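Local coordinates for protein UDP-N-Acetylglucosamine 2-Epimerase (Thermus thermophilus, PDB 1V4V) that probably interconverts UDP-N-acetylglucosamine and UDP-N-acetylmannosamine by inverting the configuration at carbon 2 of the sugar, at residues A[76-79]-A[80-84]; A[142-145]-A[146-149]; A[320-323]-A[324-328]; A[332-335]-A[336-339]. One frame throughout, in Å; residues are numbered along the deposited sequence.

Overall arrangement
The four contacts divide between the two Rossmann-like domains of a GT-B fold. Contacts 1 and 2 belong to the domain built on the seven-stranded parallel sheet, with centres 18 Å apart and nearest atoms about 8 Å apart, and both reach the second subunit of the homodimer. Contacts 3 and 4 belong to the domain of the six-stranded sheet. They follow closely in sequence, contact 3 on helix 321-332 and contact 4 at the turn into helix 335-343, with centres 16 Å apart. The centres of contacts 1 and 3 are 55 Å apart, the nearest atoms of contacts 2 and 4 about 34 Å. In GT-B enzymes the nucleotide-sugar site lies in the cleft between such domains.

Contact 1 (A[76-79]-A[80-84]); sequences AARI and LPQAA
L80 N donates to A76 O over 3.0 Å at a nearly straight N-H...O angle of 172°, and A83 N donates to I79 O over 2.9 Å, but between these two helical bonds P81 has no amide hydrogen to offer A77 O. The proline ring takes the donor's place, its CD only 3.0 Å from A77 O. This is a proline kink within helix 72-89, and at the next pair along a water stands between the two groups, consistent with the kink: it donates to R78 O over 2.7 Å and accepts from Q82 N over 3.1 Å. R78 O has a second donor in Q82 NE2, 2.9 Å away, which comes from above the carbonyl plane, 46° out of it. With CG placed between backbone N and carbonyl carbon (chi1 65°), the otherwise extended Q82 chain runs back over the preceding turn, while its OE1 accepts from D64 N. On another side of the helix I79 CG2 meets A83 CB at 4.2 Å, and I79, L80 and A83 pack on A106, W109 and A110 of helix 102-113. A76 and A77 pack on L80 and P81 of the second subunit, and L80 and P81 reciprocally on its A76 and A77.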
loop_
_atom_site.group_PDB
_atom_site.type_symbol
_atom_site.label_atom_id
_atom_site.label_comp_id
_atom_site.label_asym_id
_atom_site.label_seq_id
_atom_site.Cartn_x
_atom_site.Cartn_y
_atom_site.Cartn_z
ATOM N N ALA A 76 -8.843 4.257 11.036
ATOM C CA ALA A 76 -8.594 3.071 10.224
ATOM C C ALA A 76 -9.187 1.827 10.880
ATOM O O ALA A 76 -9.781 0.983 10.206
ATOM C CB ALA A 76 -7.087 2.879 10.009
ATOM N N ALA A 77 -9.019 1.711 12.194
ATOM C CA ALA A 77 -9.532 0.562 12.927
ATOM C C ALA A 77 -11.060 0.536 12.890
ATOM O O ALA A 77 -11.666 -0.533 12.866
ATOM C CB ALA A 77 -9.047 0.605 14.369
ATOM N N ARG A 78 -11.665 1.717 12.887
ATOM C CA ARG A 78 -13.124 1.844 12.851
ATOM C C ARG A 78 -13.685 1.447 11.486
ATOM O O ARG A 78 -14.759 0.850 11.384
ATOM C CB ARG A 78 -13.522 3.293 13.166
ATOM C CG ARG A 78 -15.009 3.589 13.024
ATOM C CD ARG A 78 -15.658 3.819 14.374
ATOM N NE ARG A 78 -17.107 3.967 14.267
ATOM C CZ ARG A 78 -17.933 3.984 15.309
ATOM N NH1 ARG A 78 -17.454 3.862 16.540
ATOM N NH2 ARG A 78 -19.239 4.109 15.118
ATOM N N ILE A 79 -12.946 1.777 10.433
ATOM C CA ILE A 79 -13.370 1.479 9.072
ATOM C C ILE A 79 -13.151 0.042 8.605
ATOM O O ILE A 79 -14.045 -0.579 8.041
ATOM C CB ILE A 79 -12.643 2.399 8.060
ATOM C CG1 ILE A 79 -13.019 3.860 8.309
ATOM C CG2 ILE A 79 -12.942 1.959 6.629
ATOM C CD1 ILE A 79 -14.505 4.167 8.147
ATOM N N LEU A 80 -11.956 -0.484 8.844
ATOM C CA LEU A 80 -11.590 -1.811 8.368
ATOM C C LEU A 80 -12.567 -2.983 8.525
ATOM O O LEU A 80 -12.945 -3.604 7.534
ATOM C CB LEU A 80 -10.228 -2.209 8.950
ATOM C CG LEU A 80 -9.571 -3.432 8.309
ATOM C CD1 LEU A 80 -9.356 -3.174 6.819
ATOM C CD2 LEU A 80 -8.232 -3.716 8.993
ATOM N N PRO A 81 -12.988 -3.298 9.761
ATOM C CA PRO A 81 -13.911 -4.424 9.953
ATOM C C PRO A 81 -15.270 -4.271 9.286
ATOM O O PRO A 81 -15.740 -5.180 8.605
ATOM C CB PRO A 81 -14.035 -4.523 11.476
ATOM C CG PRO A 81 -12.749 -3.905 11.975
ATOM C CD PRO A 81 -12.610 -2.715 11.057
ATOM N N GLN A 82 -15.913 -3.132 9.499
ATOM C CA GLN A 82 -17.226 -2.924 8.914
ATOM C C GLN A 82 -17.168 -2.834 7.394
ATOM O O GLN A 82 -18.143 -3.148 6.723
ATOM C CB GLN A 82 -17.888 -1.677 9.503
ATOM C CG GLN A 82 -17.199 -0.369 9.190
ATOM C CD GLN A 82 -17.985 0.814 9.718
ATOM O OE1 GLN A 82 -19.202 0.903 9.524
ATOM N NE2 GLN A 82 -17.298 1.731 10.386
ATOM N N ALA A 83 -16.029 -2.405 6.850
ATOM C CA ALA A 83 -15.888 -2.320 5.395
ATOM C C ALA A 83 -15.786 -3.733 4.826
ATOM O O ALA A 83 -16.408 -4.052 3.810
ATOM C CB ALA A 83 -14.643 -1.516 5.019
ATOM N N ALA A 84 -14.995 -4.579 5.480
ATOM C CA ALA A 84 -14.826 -5.960 5.036
ATOM C C ALA A 84 -16.171 -6.682 5.042
ATOM O O ALA A 84 -16.499 -7.410 4.105
ATOM C CB ALA A 84 -13.850 -6.691 5.953
HETATM O O HOH W 1 -15.660 -1.629 12.153
#

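Contact 2 (A[142-145]-A[146-149]); sequences LTDV and LTDL
T143 and D144 meet L146 and T147 in a buried local contact at the C-terminal end of helix 136-146, where the chain leads into strand 149-152 of a Rossmann-like parallel sheet. The backbone bonds bear this out, for they span three residues and are slack: L146 N reaches T143 O over 3.1 Å at only 128°, a weak bond, and T147 N reaches D144 O over 3.5 Å, also weak. With psi at 136°, T147 then turns the chain out of the helical path.

The T147 side chain folds back against the last turn. Its OG1, held between backbone N and carbonyl carbon (chi1 61°), lies 3.0 Å from D144 O, but D150 OD2 is also within reach of the same proton, so the choice of acceptor is not settled. The methyl CG2 presses closely on T143 O at 3.0 Å, stands 4.0 Å from T143 CG2 and lies 3.7 Å from D144 OD1. The D144 carboxylate itself is gripped from elsewhere: OD2 by a salt bridge to R126 and OD1 by H120 ND1. K166 NZ bonds both D144 O and T147 O, which ties the helix end to the turn. V145 CG1 and L146 CD2 touch at 4.1 Å, and both residues also pack on the second subunit, at its R141 and A138 respectively.

T143 and L146 rest on F105 of helix 102-113, L146 also on its W109, while D148 and L149 pair by backbone bonds with V118 and H120, placing the emerging strand beside strand 118-121.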
loop_
_atom_site.group_PDB
_atom_site.type_symbol
_atom_site.label_atom_id
_atom_site.label_comp_id
_atom_site.label_asym_id
_atom_site.label_seq_id
_atom_site.Cartn_x
_atom_site.Cartn_y
_atom_site.Cartn_z
ATOM N N LEU A 142 0.218 2.632 -0.565
ATOM C CA LEU A 142 -0.268 1.419 0.100
ATOM C C LEU A 142 -1.426 0.831 -0.709
ATOM O O LEU A 142 -1.460 -0.366 -0.985
ATOM C CB LEU A 142 -0.743 1.741 1.520
ATOM C CG LEU A 142 0.333 2.101 2.552
ATOM C CD1 LEU A 142 -0.336 2.614 3.823
ATOM C CD2 LEU A 142 1.203 0.864 2.861
ATOM N N THR A 143 -2.376 1.682 -1.089
ATOM C CA THR A 143 -3.516 1.227 -1.873
ATOM C C THR A 143 -3.080 0.558 -3.174
ATOM O O THR A 143 -3.620 -0.489 -3.554
ATOM C CB THR A 143 -4.464 2.393 -2.211
ATOM O OG1 THR A 143 -4.966 2.965 -0.996
ATOM C CG2 THR A 143 -5.649 1.898 -3.054
ATOM N N ASP A 144 -2.094 1.140 -3.851
ATOM C CA ASP A 144 -1.637 0.569 -5.114
ATOM C C ASP A 144 -0.876 -0.739 -4.988
ATOM O O ASP A 144 -0.739 -1.476 -5.960
ATOM C CB ASP A 144 -0.824 1.593 -5.905
ATOM C CG ASP A 144 -1.694 2.720 -6.426
ATOM O OD1 ASP A 144 -2.913 2.491 -6.569
ATOM O OD2 ASP A 144 -1.169 3.820 -6.691
ATOM N N VAL A 145 -0.370 -1.036 -3.800
ATOM C CA VAL A 145 0.302 -2.317 -3.606
ATOM C C VAL A 145 -0.764 -3.403 -3.800
ATOM O O VAL A 145 -0.507 -4.445 -4.398
ATOM C CB VAL A 145 0.865 -2.449 -2.170
ATOM C CG1 VAL A 145 1.147 -3.916 -1.848
ATOM C CG2 VAL A 145 2.129 -1.629 -2.031
ATOM N N LEU A 146 -1.967 -3.124 -3.305
ATOM C CA LEU A 146 -3.085 -4.066 -3.348
ATOM C C LEU A 146 -3.966 -4.068 -4.593
ATOM O O LEU A 146 -4.795 -4.960 -4.758
ATOM C CB LEU A 146 -3.999 -3.819 -2.148
ATOM C CG LEU A 146 -3.329 -3.708 -0.783
ATOM C CD1 LEU A 146 -4.396 -3.442 0.261
ATOM C CD2 LEU A 146 -2.555 -4.991 -0.475
ATOM N N THR A 147 -3.795 -3.089 -5.467
ATOM C CA THR A 147 -4.651 -2.992 -6.642
ATOM C C THR A 147 -4.434 -3.985 -7.774
ATOM O O THR A 147 -3.301 -4.270 -8.179
ATOM C CB THR A 147 -4.584 -1.580 -7.224
ATOM O OG1 THR A 147 -3.242 -1.299 -7.627
ATOM C CG2 THR A 147 -5.021 -0.566 -6.183
ATOM N N ASP A 148 -5.549 -4.502 -8.281
ATOM C CA ASP A 148 -5.544 -5.447 -9.390
ATOM C C ASP A 148 -5.398 -4.660 -10.687
ATOM O O ASP A 148 -4.675 -5.064 -11.596
ATOM C CB ASP A 148 -6.858 -6.230 -9.416
ATOM C CG ASP A 148 -6.994 -7.099 -10.653
ATOM O OD1 ASP A 148 -6.151 -8.010 -10.847
ATOM O OD2 ASP A 148 -7.942 -6.859 -11.433
ATOM N N LEU A 149 -6.090 -3.528 -10.762
ATOM C CA LEU A 149 -6.034 -2.680 -11.944
ATOM C C LEU A 149 -5.968 -1.212 -11.541
ATOM O O LEU A 149 -6.805 -0.729 -10.774
ATOM C CB LEU A 149 -7.265 -2.925 -12.826
ATOM C CG LEU A 149 -7.334 -2.212 -14.181
ATOM C CD1 LEU A 149 -6.039 -2.429 -14.955
ATOM C CD2 LEU A 149 -8.534 -2.745 -14.971
#

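Contact 3 (A[320-323]-A[324-328]); sequences DPEG and VYRVV
V324 N closes the first turn of helix 321-332 on D320 O over 2.8 Å, and D320 is the N-cap of this helix, which belongs to the domain of the six-stranded parallel sheet. The backbone bonds form a regular alpha-helical series: Y325 N donates to P321 O, R326 N to E322 O and V327 N to G323 O, each nearly straight. The cap supplements them at the start, where D320 OD1 takes the amide of G323 over 3.2 Å. That donor approaches from above the carboxylate plane, 48° out of it. The negative group at the amino end of the helix would probably interact favourably with the helix dipole.

Among the side-chain carbons, the V324 CG2 methyl lies against the polar D320 O at 3.3 Å; the apolar packing faces outward, V324 on L217 and Y325 on V224 of helix 214-227. R223 of that helix has two partners, forming a salt bridge with E322 OE2 and a cation-pi contact with the Y325 ring.

The charged pair E322 and R326 stands one turn apart. The E322 chain bends at chi2 (66°), which brings its carboxylate up beside the extended arginine, whose CG passes 3.2 Å from E322 O. Carboxylate and guanidinium stand nearly perpendicular, and OE1 meets the arginine at the guanidinium edge. R326 NE donates over 2.7 Å to E322 OE1, which receives it on its anti lone pair, the one turned away from OE2, while NH2 adds a weak bond to the same OE1 at 3.3 Å.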
loop_
_atom_site.group_PDB
_atom_site.type_symbol
_atom_site.label_atom_id
_atom_site.label_comp_id
_atom_site.label_asym_id
_atom_site.label_seq_id
_atom_site.Cartn_x
_atom_site.Cartn_y
_atom_site.Cartn_z
ATOM N N ASP A 320 -4.496 43.602 -16.987
ATOM C CA ASP A 320 -4.542 45.027 -17.295
ATOM C C ASP A 320 -5.897 45.279 -17.961
ATOM O O ASP A 320 -6.216 44.663 -18.974
ATOM C CB ASP A 320 -3.417 45.410 -18.255
ATOM C CG ASP A 320 -3.529 46.841 -18.729
ATOM O OD1 ASP A 320 -3.604 47.060 -19.959
ATOM O OD2 ASP A 320 -3.543 47.749 -17.871
ATOM N N PRO A 321 -6.703 46.201 -17.408
ATOM C CA PRO A 321 -8.033 46.531 -17.943
ATOM C C PRO A 321 -8.126 46.778 -19.458
ATOM O O PRO A 321 -8.993 46.217 -20.128
ATOM C CB PRO A 321 -8.434 47.757 -17.127
ATOM C CG PRO A 321 -7.786 47.471 -15.793
ATOM C CD PRO A 321 -6.408 47.015 -16.214
ATOM N N GLU A 322 -7.257 47.625 -19.997
ATOM C CA GLU A 322 -7.290 47.890 -21.433
ATOM C C GLU A 322 -6.996 46.603 -22.204
ATOM O O GLU A 322 -7.645 46.308 -23.209
ATOM C CB GLU A 322 -6.267 48.969 -21.808
ATOM C CG GLU A 322 -6.127 49.178 -23.321
ATOM C CD GLU A 322 -7.380 49.740 -23.964
ATOM O OE1 GLU A 322 -7.485 49.687 -25.205
ATOM O OE2 GLU A 322 -8.260 50.245 -23.238
ATOM N N GLY A 323 -6.013 45.843 -21.728
ATOM C CA GLY A 323 -5.659 44.596 -22.382
ATOM C C GLY A 323 -6.775 43.563 -22.346
ATOM O O GLY A 323 -6.999 42.842 -23.320
ATOM N N VAL A 324 -7.477 43.479 -21.219
ATOM C CA VAL A 324 -8.569 42.523 -21.081
ATOM C C VAL A 324 -9.653 42.864 -22.098
ATOM O O VAL A 324 -10.197 41.983 -22.768
ATOM C CB VAL A 324 -9.172 42.564 -19.655
ATOM C CG1 VAL A 324 -10.447 41.735 -19.603
ATOM C CG2 VAL A 324 -8.158 42.033 -18.652
ATOM N N TYR A 325 -9.970 44.148 -22.208
ATOM C CA TYR A 325 -10.980 44.592 -23.161
ATOM C C TYR A 325 -10.560 44.219 -24.588
ATOM O O TYR A 325 -11.345 43.661 -25.357
ATOM C CB TYR A 325 -11.166 46.111 -23.059
ATOM C CG TYR A 325 -12.013 46.706 -24.169
ATOM C CD1 TYR A 325 -13.392 46.509 -24.204
ATOM C CD2 TYR A 325 -11.424 47.448 -25.198
ATOM C CE1 TYR A 325 -14.169 47.032 -25.233
ATOM C CE2 TYR A 325 -12.192 47.976 -26.234
ATOM C CZ TYR A 325 -13.563 47.762 -26.245
ATOM O OH TYR A 325 -14.330 48.260 -27.272
ATOM N N ARG A 326 -9.318 44.534 -24.941
ATOM C CA ARG A 326 -8.826 44.236 -26.283
ATOM C C ARG A 326 -8.868 42.747 -26.612
ATOM O O ARG A 326 -9.320 42.351 -27.690
ATOM C CB ARG A 326 -7.395 44.755 -26.453
ATOM C CG ARG A 326 -7.282 46.273 -26.429
ATOM C CD ARG A 326 -5.850 46.725 -26.728
ATOM N NE ARG A 326 -5.691 48.163 -26.534
ATOM C CZ ARG A 326 -4.568 48.831 -26.786
ATOM N NH1 ARG A 326 -3.504 48.188 -27.244
ATOM N NH2 ARG A 326 -4.512 50.140 -26.579
ATOM N N VAL A 327 -8.403 41.919 -25.685
ATOM C CA VAL A 327 -8.381 40.476 -25.910
ATOM C C VAL A 327 -9.775 39.866 -26.012
ATOM O O VAL A 327 -10.062 39.093 -26.926
ATOM C CB VAL A 327 -7.589 39.760 -24.794
ATOM C CG1 VAL A 327 -7.762 38.252 -24.898
ATOM C CG2 VAL A 327 -6.104 40.128 -24.911
ATOM N N VAL A 328 -10.647 40.205 -25.074
ATOM C CA VAL A 328 -11.991 39.641 -25.100
ATOM C C VAL A 328 -12.776 40.132 -26.316
ATOM O O VAL A 328 -13.449 39.348 -26.991
ATOM C CB VAL A 328 -12.742 39.971 -23.791
ATOM C CG1 VAL A 328 -14.170 39.442 -23.848
ATOM C CG2 VAL A 328 -12.002 39.330 -22.611
#

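Contact 4 (A[332-335]-A[336-339]); sequences LENP and EELS
N334 and E337 set their side chains at about a right angle, with the N334 amide and E337 carboxylate planes 86° apart, and the asparagine lies over the start of helix 335-343. The backbone amide of E337 bonds N334 OD1 over 3.0 Å, reaching it from above the carbonyl plane of the amide. N334 CG is anti to the backbone N (chi1 -164°), which carries OD1 forward over the first turn and brings N334 CG to 3.6 Å from E337 CB. The same E337 N makes a weak bond to N334 O.

E336 likewise crosses N334 at about a right angle, whereas it lies alongside P335, pointing the same way. Bent at chi2 (108°), it turns its OE1 back to 3.5 Å from P335 CD and 3.1 Å from N334 OD1. E336 OE1 and N334 OD1 are both acceptors, so the approach is no hydrogen bond and is probably mildly unfavourable.

Regular bonds follow: L338 N to N334 O at 3.2 Å and S339 N to P335 O at 2.9 Å. L338 folds its side chain inward, where CD1 comes 4.4 Å from L332 CA and the residue packs on L331 and P295. E333 has already left helical geometry after helix 321-332, so the chain turns from one helix straight into the next. An asparagine N-cap followed by proline at the first helical position is the motif that starts helix 335-343.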
loop_
_atom_site.group_PDB
_atom_site.type_symbol
_atom_site.label_atom_id
_atom_site.label_comp_id
_atom_site.label_asym_id
_atom_site.label_seq_id
_atom_site.Cartn_x
_atom_site.Cartn_y
_atom_site.Cartn_z
ATOM N N LEU A 332 -14.151 37.656 -29.341
ATOM C CA LEU A 332 -15.574 37.587 -29.664
ATOM C C LEU A 332 -15.840 37.964 -31.118
ATOM O O LEU A 332 -16.874 37.593 -31.680
ATOM C CB LEU A 332 -16.383 38.482 -28.715
ATOM C CG LEU A 332 -16.509 37.911 -27.293
ATOM C CD1 LEU A 332 -17.128 38.938 -26.351
ATOM C CD2 LEU A 332 -17.341 36.641 -27.334
ATOM N N GLU A 333 -14.909 38.691 -31.730
ATOM C CA GLU A 333 -15.054 39.074 -33.131
ATOM C C GLU A 333 -14.183 38.214 -34.055
ATOM O O GLU A 333 -13.936 38.571 -35.208
ATOM C CB GLU A 333 -14.738 40.568 -33.297
ATOM C CG GLU A 333 -15.867 41.434 -32.744
ATOM C CD GLU A 333 -15.577 42.926 -32.749
ATOM O OE1 GLU A 333 -16.555 43.702 -32.668
ATOM O OE2 GLU A 333 -14.395 43.326 -32.819
ATOM N N ASN A 334 -13.729 37.071 -33.543
ATOM C CA ASN A 334 -12.893 36.153 -34.316
ATOM C C ASN A 334 -13.518 34.765 -34.188
ATOM O O ASN A 334 -13.063 33.928 -33.396
ATOM C CB ASN A 334 -11.460 36.129 -33.765
ATOM C CG ASN A 334 -10.462 35.517 -34.745
ATOM O OD1 ASN A 334 -10.763 34.543 -35.433
ATOM N ND2 ASN A 334 -9.263 36.087 -34.802
ATOM N N PRO A 335 -14.586 34.505 -34.956
ATOM C CA PRO A 335 -15.240 33.195 -34.880
ATOM C C PRO A 335 -14.303 32.018 -35.167
ATOM O O PRO A 335 -14.480 30.926 -34.617
ATOM C CB PRO A 335 -16.388 33.314 -35.891
ATOM C CG PRO A 335 -15.897 34.355 -36.865
ATOM C CD PRO A 335 -15.231 35.370 -35.959
ATOM N N GLU A 336 -13.304 32.237 -36.015
ATOM C CA GLU A 336 -12.367 31.169 -36.340
ATOM C C GLU A 336 -11.532 30.780 -35.124
ATOM O O GLU A 336 -11.299 29.600 -34.880
ATOM C CB GLU A 336 -11.434 31.594 -37.471
ATOM C CG GLU A 336 -12.157 32.099 -38.707
ATOM C CD GLU A 336 -12.030 33.603 -38.878
ATOM O OE1 GLU A 336 -12.537 34.365 -38.015
ATOM O OE2 GLU A 336 -11.408 34.019 -39.883
ATOM N N GLU A 337 -11.081 31.770 -34.362
ATOM C CA GLU A 337 -10.272 31.476 -33.187
ATOM C C GLU A 337 -11.112 30.763 -32.141
ATOM O O GLU A 337 -10.643 29.829 -31.500
ATOM C CB GLU A 337 -9.673 32.752 -32.598
ATOM C CG GLU A 337 -8.704 32.488 -31.450
ATOM C CD GLU A 337 -7.932 33.723 -31.037
ATOM O OE1 GLU A 337 -7.127 33.641 -30.082
ATOM O OE2 GLU A 337 -8.130 34.781 -31.670
ATOM N N LEU A 338 -12.355 31.201 -31.968
ATOM C CA LEU A 338 -13.243 30.561 -31.004
ATOM C C LEU A 338 -13.456 29.104 -31.420
ATOM O O LEU A 338 -13.431 28.199 -30.584
ATOM C CB LEU A 338 -14.592 31.283 -30.955
ATOM C CG LEU A 338 -14.603 32.637 -30.237
ATOM C CD1 LEU A 338 -15.937 33.317 -30.467
ATOM C CD2 LEU A 338 -14.353 32.438 -28.733
ATOM N N SER A 339 -13.651 28.892 -32.718
ATOM C CA SER A 339 -13.864 27.551 -33.263
ATOM C C SER A 339 -12.661 26.638 -33.027
ATOM O O SER A 339 -12.826 25.469 -32.671
ATOM C CB SER A 339 -14.143 27.629 -34.771
ATOM O OG SER A 339 -14.294 26.329 -35.319
#